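Local coordinates for D-mannose isomerase (Marinomonas mediterranea, PDB 5X32), which catalyses the reversible isomerization of D-mannose to D-fructose, and less efficiently that of D-lyxose to D-xylulose, at residues A63-L67 / N124-I128; R50-T56 / Y84-H89; N215-V219 / Y277-A282; E150-Y156 / N225-I229; P4-S8 / Y334-L338. The contacts are given in a common frame with arbitrary orientation. Numbering follows the deposited sequence.

In the fold
All five contacts belong to one monomeric (alpha/alpha) barrel of the N-acylglucosamine 2-epimerase family. Contacts 1 and 2 share helix 52-69, their centres about 17 Å apart, and their segments alternate along the chain. Contacts 2 and 4 reach the same antiparallel sheet, contact 2 at edge strand 49-51, contact 4 at strands 149-150 and 155-160, with centres about 28 Å apart. Contact 3 follows in series after contacts 1 and 2, crosses contact 4 in sequence, and lies across the chain's centre from contacts 1 and 2. Contact 5 spans the other four: it brings the N-terminal loop against a late helix of the barrel, 331-347, and touches contact 3 where F279 packs on Q336.

Contact 1 of 5, residues A63-L67 / N124-I128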
# COMPACT_ATOMS: atom_id res chain seq x y z
N ALA A 63 -14.31 3.65 -1.91
CA ALA A 63 -14.65 2.97 -3.15
C ALA A 63 -14.76 1.47 -2.94
O ALA A 63 -15.78 0.86 -3.27
CB ALA A 63 -13.65 3.29 -4.23
N GLN A 64 -13.71 0.87 -2.37
CA GLN A 64 -13.70 -0.57 -2.11
C GLN A 64 -14.88 -0.99 -1.21
O GLN A 64 -15.54 -2.03 -1.45
CB GLN A 64 -12.38 -0.97 -1.48
CG GLN A 64 -11.20 -0.92 -2.44
CD GLN A 64 -11.36 -1.88 -3.58
OE1 GLN A 64 -11.73 -3.04 -3.38
NE2 GLN A 64 -11.11 -1.40 -4.78
N ALA A 65 -15.17 -0.17 -0.20
CA ALA A 65 -16.29 -0.47 0.69
C ALA A 65 -17.60 -0.42 -0.09
O ALA A 65 -18.51 -1.21 0.15
CB ALA A 65 -16.33 0.50 1.85
N TYR A 66 -17.71 0.50 -1.03
CA TYR A 66 -18.93 0.58 -1.81
C TYR A 66 -19.05 -0.62 -2.73
O TYR A 66 -20.14 -1.16 -2.92
CB TYR A 66 -18.98 1.88 -2.62
CG TYR A 66 -20.09 1.88 -3.64
CD1 TYR A 66 -21.42 2.07 -3.25
CD2 TYR A 66 -19.82 1.69 -4.99
CE1 TYR A 66 -22.43 2.06 -4.18
CE2 TYR A 66 -20.83 1.69 -5.93
CZ TYR A 66 -22.13 1.88 -5.51
OH TYR A 66 -23.14 1.87 -6.45
N LEU A 67 -17.94 -1.03 -3.31
CA LEU A 67 -17.96 -2.16 -4.23
C LEU A 67 -18.34 -3.44 -3.51
O LEU A 67 -18.93 -4.34 -4.12
CB LEU A 67 -16.60 -2.31 -4.92
CG LEU A 67 -16.40 -1.24 -6.00
CD1 LEU A 67 -15.01 -1.29 -6.60
CD2 LEU A 67 -17.48 -1.36 -7.08
N ASN A 124 -10.21 3.23 -8.86
CA ASN A 124 -11.37 2.98 -8.02
C ASN A 124 -12.57 3.87 -8.39
O ASN A 124 -13.74 3.40 -8.40
CB ASN A 124 -10.99 3.14 -6.55
CG ASN A 124 -10.32 1.90 -6.02
OD1 ASN A 124 -10.99 0.99 -5.53
ND2 ASN A 124 -8.99 1.82 -6.15
N ALA A 125 -12.28 5.12 -8.73
CA ALA A 125 -13.31 6.02 -9.24
C ALA A 125 -14.02 5.38 -10.43
O ALA A 125 -15.24 5.32 -10.49
CB ALA A 125 -12.72 7.37 -9.64
N LEU A 126 -13.22 4.90 -11.39
CA LEU A 126 -13.77 4.26 -12.57
C LEU A 126 -14.67 3.08 -12.21
O LEU A 126 -15.79 3.00 -12.71
CB LEU A 126 -12.66 3.79 -13.50
CG LEU A 126 -13.17 3.15 -14.79
CD1 LEU A 126 -13.84 4.19 -15.62
CD2 LEU A 126 -12.07 2.46 -15.56
N GLN A 127 -14.19 2.19 -11.34
CA GLN A 127 -14.94 0.98 -11.07
C GLN A 127 -16.23 1.31 -10.35
O GLN A 127 -17.13 0.48 -10.36
CB GLN A 127 -14.20 -0.05 -10.23
CG GLN A 127 -12.72 0.11 -10.20
CD GLN A 127 -12.00 -1.18 -9.84
OE1 GLN A 127 -11.92 -2.14 -10.63
NE2 GLN A 127 -11.67 -1.30 -8.56
N ILE A 128 -16.30 2.45 -9.64
CA ILE A 128 -17.61 2.82 -9.06
C ILE A 128 -18.47 3.71 -10.01
O ILE A 128 -19.52 4.25 -9.63
CB ILE A 128 -17.48 3.55 -7.69
CG1 ILE A 128 -16.63 4.83 -7.76
CG2 ILE A 128 -16.92 2.64 -6.64
CD1 ILE A 128 -16.66 5.65 -6.47
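One hydrogen bond ties helix 52-69 to the end of helix 112-127 here: Q64 NE2 donates to N124 OD1 at a short 2.5 Å. Q64 starts out sideways, but its m, m rotamer swings the amide across to N124. The two backbones are closest at A63 and N124, whose CA atoms are 5.9 Å apart; the small A63 allows this, with A63 CB 3.5 Å from N124 CB. The apolar part gathers round I128, the first residue to leave helical geometry. Its CG2 methyl lies 3.5 Å from Y66 CD2, 4.0 Å from L67 CG and 4.1 Å from A63 CB. L67 CD2 packs 3.8 Å from the carbonyl Q127 O. This is helix-helix packing within the (alpha/alpha) barrel, one amide-amide hydrogen bond beside an apolar cluster. Around this pair, helix 72-89 meets Y66 through K75 and I128 through A78, helix 173-190 packs on N124 and Q127, and Y386 of helix 379-390 touches Q64.

Contact 2 of 5, residues R50-T56 / Y84-H89; sequences RHLVSST and YLRQRH
Build R50 and H51 as the extended end of a strand (phi/psi near -130/140), then turn directly into helix at L52. H51 is the N-cap: its t rotamer lets H51 ND1 accept from V53 N at 2.9 Å. Helix 84-89 runs nearly antiparallel to helix 52-56, at 153° with axes 10.7 Å apart, and has a wider pi-type turn over 85-89. In register, S55 CA is 6.6 Å from L85 CA, and L52 CA is 7.1 Å from H89 CA.

H89, chi1 m, points its ring at the start of the first helix. H89 NE2 gives a weak hydrogen bond to S55 OG (2.9 Å, S55 also m), while H89 ND1 bonds to the carbonyl of V97. L52 (t, p) lays CD1 over the H89 ring face, 4.0 Å from its centroid, a CH-pi contact; L52 CD1 also meets L85 CD1 (L85 t, p) at 3.7 Å. R50, chi1 m and chi2 t, carries its CD to 3.3 Å from Y84 OH (Y84 t); its guanidinium continues to P47 O and a salt bridge with D29.

Strand 49-51 thus leads straight into an N-capped helix that pairs antiparallel with helix 72-89, a helical hairpin of the (alpha/alpha) barrel.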
# COMPACT_ATOMS: atom_id res chain seq x y z
N ARG A 50 -3.04 18.16 5.19
CA ARG A 50 -3.43 17.07 4.35
C ARG A 50 -2.36 16.65 3.38
O ARG A 50 -1.58 17.46 2.85
CB ARG A 50 -4.73 17.40 3.62
CG ARG A 50 -5.88 17.28 4.59
CD ARG A 50 -7.08 18.04 4.20
NE ARG A 50 -7.80 18.47 5.40
CZ ARG A 50 -9.12 18.54 5.48
NH1 ARG A 50 -9.86 18.19 4.43
NH2 ARG A 50 -9.69 18.94 6.60
N HIS A 51 -2.35 15.34 3.16
CA HIS A 51 -1.32 14.70 2.37
C HIS A 51 -1.95 13.93 1.23
O HIS A 51 -2.97 13.25 1.42
CB HIS A 51 -0.49 13.75 3.24
CG HIS A 51 0.79 13.31 2.61
ND1 HIS A 51 0.82 12.50 1.49
CD2 HIS A 51 2.08 13.55 2.94
CE1 HIS A 51 2.08 12.29 1.14
NE2 HIS A 51 2.86 12.90 2.01
N LEU A 52 -1.32 14.00 0.07
CA LEU A 52 -1.84 13.35 -1.11
C LEU A 52 -2.09 11.85 -0.87
O LEU A 52 -3.11 11.32 -1.31
CB LEU A 52 -0.86 13.53 -2.27
CG LEU A 52 -1.27 12.95 -3.61
CD1 LEU A 52 -2.54 13.67 -4.11
CD2 LEU A 52 -0.12 13.07 -4.57
N VAL A 53 -1.19 11.20 -0.11
CA VAL A 53 -1.31 9.76 0.12
C VAL A 53 -2.58 9.42 0.92
O VAL A 53 -3.26 8.45 0.60
CB VAL A 53 -0.03 9.19 0.82
CG1 VAL A 53 -0.18 7.70 1.18
CG2 VAL A 53 1.18 9.37 -0.08
N SER A 54 -2.95 10.22 1.91
CA SER A 54 -4.22 9.94 2.59
C SER A 54 -5.42 10.38 1.75
O SER A 54 -6.48 9.73 1.79
CB SER A 54 -4.30 10.61 3.97
OG SER A 54 -3.42 10.01 4.91
N SER A 55 -5.24 11.43 0.96
CA SER A 55 -6.33 11.90 0.10
C SER A 55 -6.72 10.83 -0.91
O SER A 55 -7.90 10.62 -1.14
CB SER A 55 -5.95 13.20 -0.64
OG SER A 55 -6.04 14.33 0.22
N THR A 56 -5.73 10.14 -1.47
CA THR A 56 -6.01 9.06 -2.41
C THR A 56 -6.41 7.78 -1.68
O THR A 56 -7.36 7.09 -2.09
CB THR A 56 -4.79 8.78 -3.35
OG1 THR A 56 -3.64 8.46 -2.57
CG2 THR A 56 -4.44 9.99 -4.20
N TYR A 84 -12.13 16.48 -3.99
CA TYR A 84 -11.01 17.13 -3.30
C TYR A 84 -9.69 16.87 -4.02
O TYR A 84 -8.79 17.72 -4.06
CB TYR A 84 -10.88 16.63 -1.89
CG TYR A 84 -9.91 17.41 -1.04
CD1 TYR A 84 -10.26 18.64 -0.53
CD2 TYR A 84 -8.63 16.92 -0.81
CE1 TYR A 84 -9.37 19.35 0.25
CE2 TYR A 84 -7.73 17.63 -0.04
CZ TYR A 84 -8.10 18.84 0.49
OH TYR A 84 -7.20 19.54 1.26
N LEU A 85 -9.56 15.67 -4.57
CA LEU A 85 -8.33 15.31 -5.24
C LEU A 85 -8.12 16.25 -6.41
O LEU A 85 -7.05 16.85 -6.55
CB LEU A 85 -8.38 13.84 -5.70
CG LEU A 85 -7.14 13.35 -6.46
CD1 LEU A 85 -5.87 13.52 -5.64
CD2 LEU A 85 -7.32 11.89 -6.87
N ARG A 86 -9.17 16.43 -7.20
CA ARG A 86 -9.02 17.12 -8.47
C ARG A 86 -9.05 18.65 -8.37
O ARG A 86 -8.43 19.34 -9.17
CB ARG A 86 -10.10 16.67 -9.43
CG ARG A 86 -10.19 15.17 -9.57
CD ARG A 86 -10.70 14.83 -10.92
NE ARG A 86 -9.71 15.19 -11.91
CZ ARG A 86 -10.00 15.68 -13.10
NH1 ARG A 86 -11.27 15.89 -13.44
NH2 ARG A 86 -9.02 15.98 -13.94
N GLN A 87 -9.73 19.18 -7.37
CA GLN A 87 -9.87 20.63 -7.28
C GLN A 87 -8.86 21.29 -6.36
O GLN A 87 -8.53 22.47 -6.53
CB GLN A 87 -11.29 20.99 -6.85
CG GLN A 87 -12.31 20.27 -7.71
CD GLN A 87 -13.74 20.48 -7.26
OE1 GLN A 87 -14.00 21.13 -6.24
NE2 GLN A 87 -14.68 19.90 -8.00
N ARG A 88 -8.36 20.53 -5.40
CA ARG A 88 -7.43 21.08 -4.43
C ARG A 88 -6.02 20.56 -4.66
O ARG A 88 -5.06 21.33 -4.61
CB ARG A 88 -7.89 20.77 -3.00
CG ARG A 88 -7.00 21.35 -1.95
CD ARG A 88 -6.71 22.79 -2.22
NE ARG A 88 -5.90 23.41 -1.19
CZ ARG A 88 -4.59 23.60 -1.33
NH1 ARG A 88 -4.00 23.21 -2.46
NH2 ARG A 88 -3.88 24.18 -0.37
N HIS A 89 -5.90 19.25 -4.90
CA HIS A 89 -4.58 18.63 -5.04
C HIS A 89 -4.04 18.80 -6.44
O HIS A 89 -2.83 19.04 -6.62
CB HIS A 89 -4.60 17.14 -4.67
CG HIS A 89 -4.42 16.89 -3.21
ND1 HIS A 89 -3.20 17.00 -2.58
CD2 HIS A 89 -5.30 16.54 -2.24
CE1 HIS A 89 -3.34 16.74 -1.29
NE2 HIS A 89 -4.61 16.46 -1.06

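Contact 3 of 5, residues N215-V219 / Y277-A282; sequences NSNEV and YLFDLA
Segment 215-219 is an irregular loop laid against one side of helix 271-286, with E218 opposite L278 (CA atoms 6.5 Å apart). The carbonyl S216 O receives the Y277 hydroxyl, OH to O 2.5 Å, at the edge of a ring extended by a t chi1. L281 CD2 packs 3.8 Å from the same S216 O. In the p rotamer, S216 OG donates to E218 OE1 at 2.7 Å. N217 then takes a left-handed conformation (64/30), its carbonyl accepting from K274. E218 is extended (-96/157); with chi1 m and chi2 t its stem runs beside the helix, E218 CA 4.0 Å from L278 CD2 and E218 CG 4.0 Å from L281 CD2. Beyond the pair, the E218 carboxylate bonds to Y298 and forms a salt bridge with K285. A buried acid thus has both oxygens engaged, its aliphatic stem resting on leucines, while Y277 ties down the loop ahead of V219, whose side chain is about 6 Å from that of H251, a probable catalytic residue.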
# COMPACT_ATOMS: atom_id res chain seq x y z
N ASN A 215 23.10 -9.69 -2.13
CA ASN A 215 23.51 -10.97 -1.56
C ASN A 215 22.39 -12.01 -1.46
O ASN A 215 22.45 -13.09 -2.08
CB ASN A 215 24.06 -10.64 -0.16
CG ASN A 215 25.43 -9.96 -0.19
OD1 ASN A 215 25.60 -8.81 0.22
ND2 ASN A 215 26.46 -10.77 -0.49
N SER A 216 21.35 -11.63 -0.71
CA SER A 216 20.25 -12.54 -0.37
C SER A 216 19.22 -12.63 -1.50
O SER A 216 18.29 -13.46 -1.46
CB SER A 216 19.56 -12.08 0.92
OG SER A 216 19.25 -10.69 0.85
N ASN A 217 19.40 -11.77 -2.50
CA ASN A 217 18.47 -11.61 -3.60
C ASN A 217 17.11 -11.10 -3.15
O ASN A 217 16.09 -11.41 -3.76
CB ASN A 217 18.28 -12.93 -4.35
CG ASN A 217 19.59 -13.51 -4.88
OD1 ASN A 217 20.38 -12.80 -5.52
ND2 ASN A 217 19.82 -14.80 -4.62
N GLU A 218 17.12 -10.33 -2.06
CA GLU A 218 15.92 -9.64 -1.57
C GLU A 218 15.88 -8.20 -2.10
O GLU A 218 16.92 -7.61 -2.42
CB GLU A 218 15.91 -9.64 -0.04
CG GLU A 218 15.89 -11.01 0.60
CD GLU A 218 16.06 -10.94 2.12
OE1 GLU A 218 17.22 -10.88 2.60
OE2 GLU A 218 15.04 -10.96 2.84
N VAL A 219 14.69 -7.60 -2.16
CA VAL A 219 14.59 -6.23 -2.67
C VAL A 219 15.06 -5.19 -1.66
O VAL A 219 14.52 -5.08 -0.57
CB VAL A 219 13.18 -5.89 -3.09
CG1 VAL A 219 13.20 -4.63 -3.89
CG2 VAL A 219 12.60 -7.04 -3.90
N TYR A 277 10.11 -17.61 -2.29
CA TYR A 277 11.45 -17.35 -1.76
C TYR A 277 11.51 -16.11 -0.85
O TYR A 277 11.96 -16.20 0.30
CB TYR A 277 12.44 -17.19 -2.93
CG TYR A 277 13.84 -16.83 -2.51
CD1 TYR A 277 14.32 -15.52 -2.61
CD2 TYR A 277 14.70 -17.81 -2.04
CE1 TYR A 277 15.62 -15.20 -2.23
CE2 TYR A 277 16.00 -17.50 -1.66
CZ TYR A 277 16.45 -16.20 -1.76
OH TYR A 277 17.75 -15.94 -1.37
N LEU A 278 11.02 -14.98 -1.38
CA LEU A 278 10.95 -13.72 -0.65
C LEU A 278 10.16 -13.88 0.63
O LEU A 278 10.62 -13.44 1.69
CB LEU A 278 10.32 -12.62 -1.51
CG LEU A 278 11.20 -12.15 -2.67
CD1 LEU A 278 10.45 -11.16 -3.54
CD2 LEU A 278 12.47 -11.51 -2.12
N PHE A 279 8.99 -14.50 0.56
CA PHE A 279 8.22 -14.63 1.78
C PHE A 279 8.95 -15.50 2.81
O PHE A 279 9.07 -15.09 3.96
CB PHE A 279 6.85 -15.23 1.51
CG PHE A 279 5.97 -15.28 2.72
CD1 PHE A 279 5.04 -14.27 2.97
CD2 PHE A 279 6.05 -16.34 3.62
CE1 PHE A 279 4.23 -14.31 4.10
CE2 PHE A 279 5.26 -16.38 4.75
CZ PHE A 279 4.34 -15.37 4.99
N ASP A 280 9.45 -16.67 2.40
CA ASP A 280 10.09 -17.58 3.35
C ASP A 280 11.25 -16.88 4.04
O ASP A 280 11.36 -16.90 5.27
CB ASP A 280 10.61 -18.84 2.66
CG ASP A 280 9.48 -19.73 2.16
OD1 ASP A 280 8.33 -19.58 2.66
OD2 ASP A 280 9.75 -20.59 1.29
N LEU A 281 12.08 -16.24 3.23
CA LEU A 281 13.25 -15.52 3.73
C LEU A 281 12.86 -14.37 4.67
O LEU A 281 13.42 -14.25 5.78
CB LEU A 281 14.08 -15.02 2.56
CG LEU A 281 15.60 -15.06 2.75
CD1 LEU A 281 16.02 -16.34 3.43
CD2 LEU A 281 16.26 -14.95 1.41
N ALA A 282 11.94 -13.51 4.22
CA ALA A 282 11.53 -12.35 5.03
C ALA A 282 10.92 -12.79 6.35
O ALA A 282 11.40 -12.40 7.41
CB ALA A 282 10.52 -11.49 4.27

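Contact 4 of 5, residues E150-Y156 / N225-I229; sequences ENKHGLY and NDWQI
W227 lays its indole against L155, whose CD1 stands over the six-membered ring, 3.4 Å from the centroid and 7° off the normal, a CH-pi contact. L155 is m, t, and L155 CB also reaches W227 CZ2 at 3.5 Å. To present this ring, W227 adopts left-handed backbone angles (65/29) with chi1 m and chi2 near 105°, after N225 and D226 in turn-like conformations.

The other side is the beta hairpin of strands 149-150 and 155-160. E150 N bonds to L155 O (2.9 Å), E150 O receives H153 N (2.9 Å) and G154 N (3.0 Å), and G154 has positive phi (72/27). H153 CA and W227 CA are the closest, 7.7 Å apart. H153, chi1 m, sets its ring obliquely to the indole five-membered ring, centroids 4.8 Å apart and planes at 47°, with H153 CE1 3.1 Å from D226 O. W227 NE1 gives a weak hydrogen bond to E150 OE1 (3.4 Å); that carboxylate's stronger partner is R171, in a salt bridge. Y156 O lies 3.4 Å from W227 CZ2, at the indole edge.

An aromatic anchor from the loop before helix 249-265 thereby meets a hairpin turn, joining two inter-helix connections of the (alpha/alpha) barrel.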
# COMPACT_ATOMS: atom_id res chain seq x y z
N GLU A 150 11.74 5.81 -17.03
CA GLU A 150 13.14 5.76 -17.42
C GLU A 150 13.37 4.50 -18.25
O GLU A 150 13.85 3.48 -17.74
CB GLU A 150 14.04 5.80 -16.19
CG GLU A 150 14.37 7.18 -15.72
CD GLU A 150 15.45 7.18 -14.65
OE1 GLU A 150 15.28 6.49 -13.62
OE2 GLU A 150 16.45 7.90 -14.82
N ASN A 151 13.03 4.60 -19.53
CA ASN A 151 13.00 3.46 -20.43
C ASN A 151 14.26 2.60 -20.46
O ASN A 151 14.16 1.39 -20.66
CB ASN A 151 12.67 3.92 -21.84
CG ASN A 151 12.18 2.79 -22.72
OD1 ASN A 151 10.97 2.55 -22.83
ND2 ASN A 151 13.11 2.08 -23.35
N LYS A 152 15.42 3.19 -20.24
CA LYS A 152 16.65 2.42 -20.39
C LYS A 152 16.89 1.50 -19.18
O LYS A 152 17.70 0.56 -19.24
CB LYS A 152 17.84 3.37 -20.59
CG LYS A 152 19.12 2.99 -19.85
CD LYS A 152 20.14 4.12 -19.80
CE LYS A 152 21.43 3.68 -19.10
NZ LYS A 152 22.03 4.83 -18.37
N HIS A 153 16.14 1.74 -18.10
CA HIS A 153 16.21 0.90 -16.90
C HIS A 153 14.93 0.14 -16.64
O HIS A 153 14.90 -0.77 -15.81
CB HIS A 153 16.57 1.73 -15.69
CG HIS A 153 17.96 2.28 -15.73
ND1 HIS A 153 19.06 1.53 -15.36
CD2 HIS A 153 18.43 3.50 -16.08
CE1 HIS A 153 20.15 2.27 -15.49
NE2 HIS A 153 19.80 3.46 -15.92
N GLY A 154 13.86 0.56 -17.30
CA GLY A 154 12.58 -0.10 -17.16
C GLY A 154 11.98 0.20 -15.81
O GLY A 154 11.19 -0.59 -15.29
N LEU A 155 12.36 1.34 -15.24
CA LEU A 155 11.87 1.75 -13.93
C LEU A 155 11.46 3.20 -13.93
O LEU A 155 11.74 3.93 -14.88
CB LEU A 155 12.94 1.51 -12.87
CG LEU A 155 13.22 0.03 -12.62
CD1 LEU A 155 14.47 -0.19 -11.77
CD2 LEU A 155 11.98 -0.59 -11.96
N TYR A 156 10.80 3.63 -12.86
CA TYR A 156 10.45 5.04 -12.67
C TYR A 156 11.39 5.65 -11.64
O TYR A 156 11.70 5.03 -10.61
CB TYR A 156 9.02 5.19 -12.20
CG TYR A 156 7.95 4.82 -13.19
CD1 TYR A 156 7.46 5.76 -14.09
CD2 TYR A 156 7.40 3.54 -13.20
CE1 TYR A 156 6.46 5.43 -14.99
CE2 TYR A 156 6.40 3.21 -14.09
CZ TYR A 156 5.94 4.15 -14.98
OH TYR A 156 4.94 3.82 -15.87
N ASN A 225 21.26 6.83 -8.97
CA ASN A 225 20.63 7.13 -10.26
C ASN A 225 21.14 6.22 -11.39
O ASN A 225 20.62 6.29 -12.50
CB ASN A 225 20.80 8.61 -10.65
CG ASN A 225 22.23 9.08 -10.57
OD1 ASN A 225 23.00 8.65 -9.71
ND2 ASN A 225 22.59 10.01 -11.46
N ASP A 226 22.13 5.38 -11.09
CA ASP A 226 22.54 4.30 -12.00
C ASP A 226 21.63 3.10 -11.86
O ASP A 226 21.62 2.22 -12.72
CB ASP A 226 23.94 3.77 -11.65
CG ASP A 226 25.03 4.78 -11.81
OD1 ASP A 226 24.83 5.77 -12.56
OD2 ASP A 226 26.10 4.57 -11.18
N TRP A 227 20.83 3.11 -10.80
CA TRP A 227 20.07 1.95 -10.33
C TRP A 227 21.05 0.88 -9.85
O TRP A 227 20.76 -0.32 -9.91
CB TRP A 227 19.10 1.41 -11.37
CG TRP A 227 17.82 2.19 -11.44
CD1 TRP A 227 17.45 3.08 -12.41
CD2 TRP A 227 16.73 2.15 -10.50
NE1 TRP A 227 16.20 3.58 -12.14
CE2 TRP A 227 15.74 3.03 -10.98
CE3 TRP A 227 16.50 1.46 -9.31
CZ2 TRP A 227 14.53 3.24 -10.30
CZ3 TRP A 227 15.30 1.66 -8.64
CH2 TRP A 227 14.34 2.54 -9.13
N GLN A 228 22.21 1.32 -9.37
CA GLN A 228 23.11 0.47 -8.60
C GLN A 228 22.77 0.59 -7.12
O GLN A 228 22.21 1.60 -6.69
CB GLN A 228 24.58 0.86 -8.83
CG GLN A 228 25.14 0.47 -10.21
CD GLN A 228 25.09 -1.05 -10.46
OE1 GLN A 228 24.27 -1.53 -11.25
NE2 GLN A 228 25.97 -1.79 -9.78
N ILE A 229 23.11 -0.41 -6.32
CA ILE A 229 22.71 -0.37 -4.93
C ILE A 229 23.49 0.65 -4.12
O ILE A 229 24.72 0.65 -4.09
CB ILE A 229 22.84 -1.74 -4.25
CG1 ILE A 229 21.68 -2.63 -4.66
CG2 ILE A 229 22.82 -1.60 -2.73
CD1 ILE A 229 21.46 -3.82 -3.72

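Contact 5 of 5, residues P4-S8 / Y334-L338; sequences PAFDS and YKQYL
Two tyrosines of helix 331-347 hold the N-terminal loop by their hydroxyls. Y337 OH donates to the backbone carbonyl F6 O at 2.7 Å, and one turn earlier Y334 OH gives a weak bond to D7 OD2 at 3.3 Å. Both tyrosines have chi1 t, and each meets its acceptor at the ring edge.

A type I beta turn runs from A5 to S8, with F6 at -71/-17, D7 at -97/13 and S8 N bonded to A5 O (3.0 Å). S8, chi1 p, donates from OG to A5 O at 2.6 Å and, as N-cap of helix 9-23, holds F11 N. D7 takes the p rotamer, bringing its carboxylate to Y334.

F6 CA and L338 CA are the closest, 6.9 Å apart; F6, chi1 m, sets CD2 4.0 Å from L338 CD2, L338 being m, t, and F6 CB 4.1 Å from Y337 CE2. D7 CB likewise lies 4.1 Å from Y337 CE2.

Beyond these, F6 meets the rings of W341 and F11, Y337 reaches L12 of helix 9-23, and helix 311-328 brings W322 against D7, Y334 and Y337. The turn is thus wedged among helices 9-23, 311-328 and 331-347.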
# COMPACT_ATOMS: atom_id res chain seq x y z
N PRO A 4 -11.06 -15.80 16.49
CA PRO A 4 -11.99 -15.80 15.36
C PRO A 4 -11.46 -16.67 14.21
O PRO A 4 -10.27 -16.97 14.16
CB PRO A 4 -12.04 -14.34 14.92
CG PRO A 4 -11.34 -13.56 15.98
CD PRO A 4 -10.46 -14.47 16.72
N ALA A 5 -12.35 -17.06 13.30
CA ALA A 5 -11.92 -17.80 12.12
C ALA A 5 -11.35 -16.79 11.13
O ALA A 5 -12.10 -16.18 10.37
CB ALA A 5 -13.08 -18.56 11.52
N PHE A 6 -10.02 -16.66 11.12
CA PHE A 6 -9.39 -15.59 10.37
C PHE A 6 -9.49 -15.83 8.89
O PHE A 6 -9.33 -14.89 8.10
CB PHE A 6 -7.94 -15.41 10.76
CG PHE A 6 -7.75 -14.99 12.17
CD1 PHE A 6 -8.16 -13.72 12.59
CD2 PHE A 6 -7.15 -15.84 13.09
CE1 PHE A 6 -7.99 -13.31 13.89
CE2 PHE A 6 -6.97 -15.43 14.40
CZ PHE A 6 -7.39 -14.16 14.81
N ASP A 7 -9.78 -17.07 8.52
CA ASP A 7 -9.95 -17.42 7.11
C ASP A 7 -11.42 -17.44 6.66
O ASP A 7 -11.72 -17.94 5.57
CB ASP A 7 -9.27 -18.76 6.84
CG ASP A 7 -9.79 -19.88 7.73
OD1 ASP A 7 -10.01 -19.63 8.93
OD2 ASP A 7 -9.90 -21.03 7.24
N SER A 8 -12.33 -16.90 7.47
CA SER A 8 -13.76 -16.90 7.12
C SER A 8 -14.22 -15.60 6.46
O SER A 8 -13.73 -14.52 6.80
CB SER A 8 -14.63 -17.20 8.35
OG SER A 8 -14.54 -16.21 9.35
N TYR A 334 -0.60 -21.44 5.49
CA TYR A 334 -1.84 -21.29 6.24
C TYR A 334 -1.51 -21.02 7.70
O TYR A 334 -2.01 -20.05 8.30
CB TYR A 334 -2.71 -22.53 6.11
CG TYR A 334 -3.99 -22.48 6.90
CD1 TYR A 334 -5.08 -21.72 6.47
CD2 TYR A 334 -4.11 -23.16 8.11
CE1 TYR A 334 -6.26 -21.67 7.22
CE2 TYR A 334 -5.27 -23.11 8.86
CZ TYR A 334 -6.34 -22.37 8.41
OH TYR A 334 -7.49 -22.32 9.17
N LYS A 335 -0.63 -21.85 8.28
CA LYS A 335 -0.26 -21.68 9.68
C LYS A 335 0.34 -20.31 9.95
O LYS A 335 0.12 -19.72 11.01
CB LYS A 335 0.71 -22.77 10.11
CG LYS A 335 -0.02 -23.99 10.63
CD LYS A 335 0.92 -25.06 11.16
CE LYS A 335 1.41 -25.89 10.02
NZ LYS A 335 0.19 -26.37 9.31
N GLN A 336 1.11 -19.80 8.99
CA GLN A 336 1.77 -18.51 9.17
C GLN A 336 0.77 -17.36 9.08
O GLN A 336 0.91 -16.34 9.76
CB GLN A 336 2.89 -18.34 8.17
CG GLN A 336 4.14 -19.08 8.58
CD GLN A 336 5.14 -19.19 7.47
OE1 GLN A 336 4.77 -19.26 6.29
NE2 GLN A 336 6.42 -19.16 7.82
N TYR A 337 -0.20 -17.52 8.20
CA TYR A 337 -1.36 -16.66 8.10
C TYR A 337 -2.05 -16.54 9.47
O TYR A 337 -2.36 -15.42 9.96
CB TYR A 337 -2.30 -17.21 7.02
CG TYR A 337 -3.60 -16.48 6.89
CD1 TYR A 337 -3.67 -15.29 6.17
CD2 TYR A 337 -4.76 -16.98 7.44
CE1 TYR A 337 -4.85 -14.59 6.04
CE2 TYR A 337 -5.97 -16.30 7.31
CZ TYR A 337 -6.00 -15.10 6.61
OH TYR A 337 -7.18 -14.40 6.46
N LEU A 338 -2.28 -17.70 10.09
CA LEU A 338 -2.90 -17.72 11.42
C LEU A 338 -2.01 -17.05 12.47
O LEU A 338 -2.51 -16.39 13.37
CB LEU A 338 -3.24 -19.14 11.86
CG LEU A 338 -4.37 -19.74 11.02
CD1 LEU A 338 -4.72 -21.12 11.52
CD2 LEU A 338 -5.61 -18.82 10.98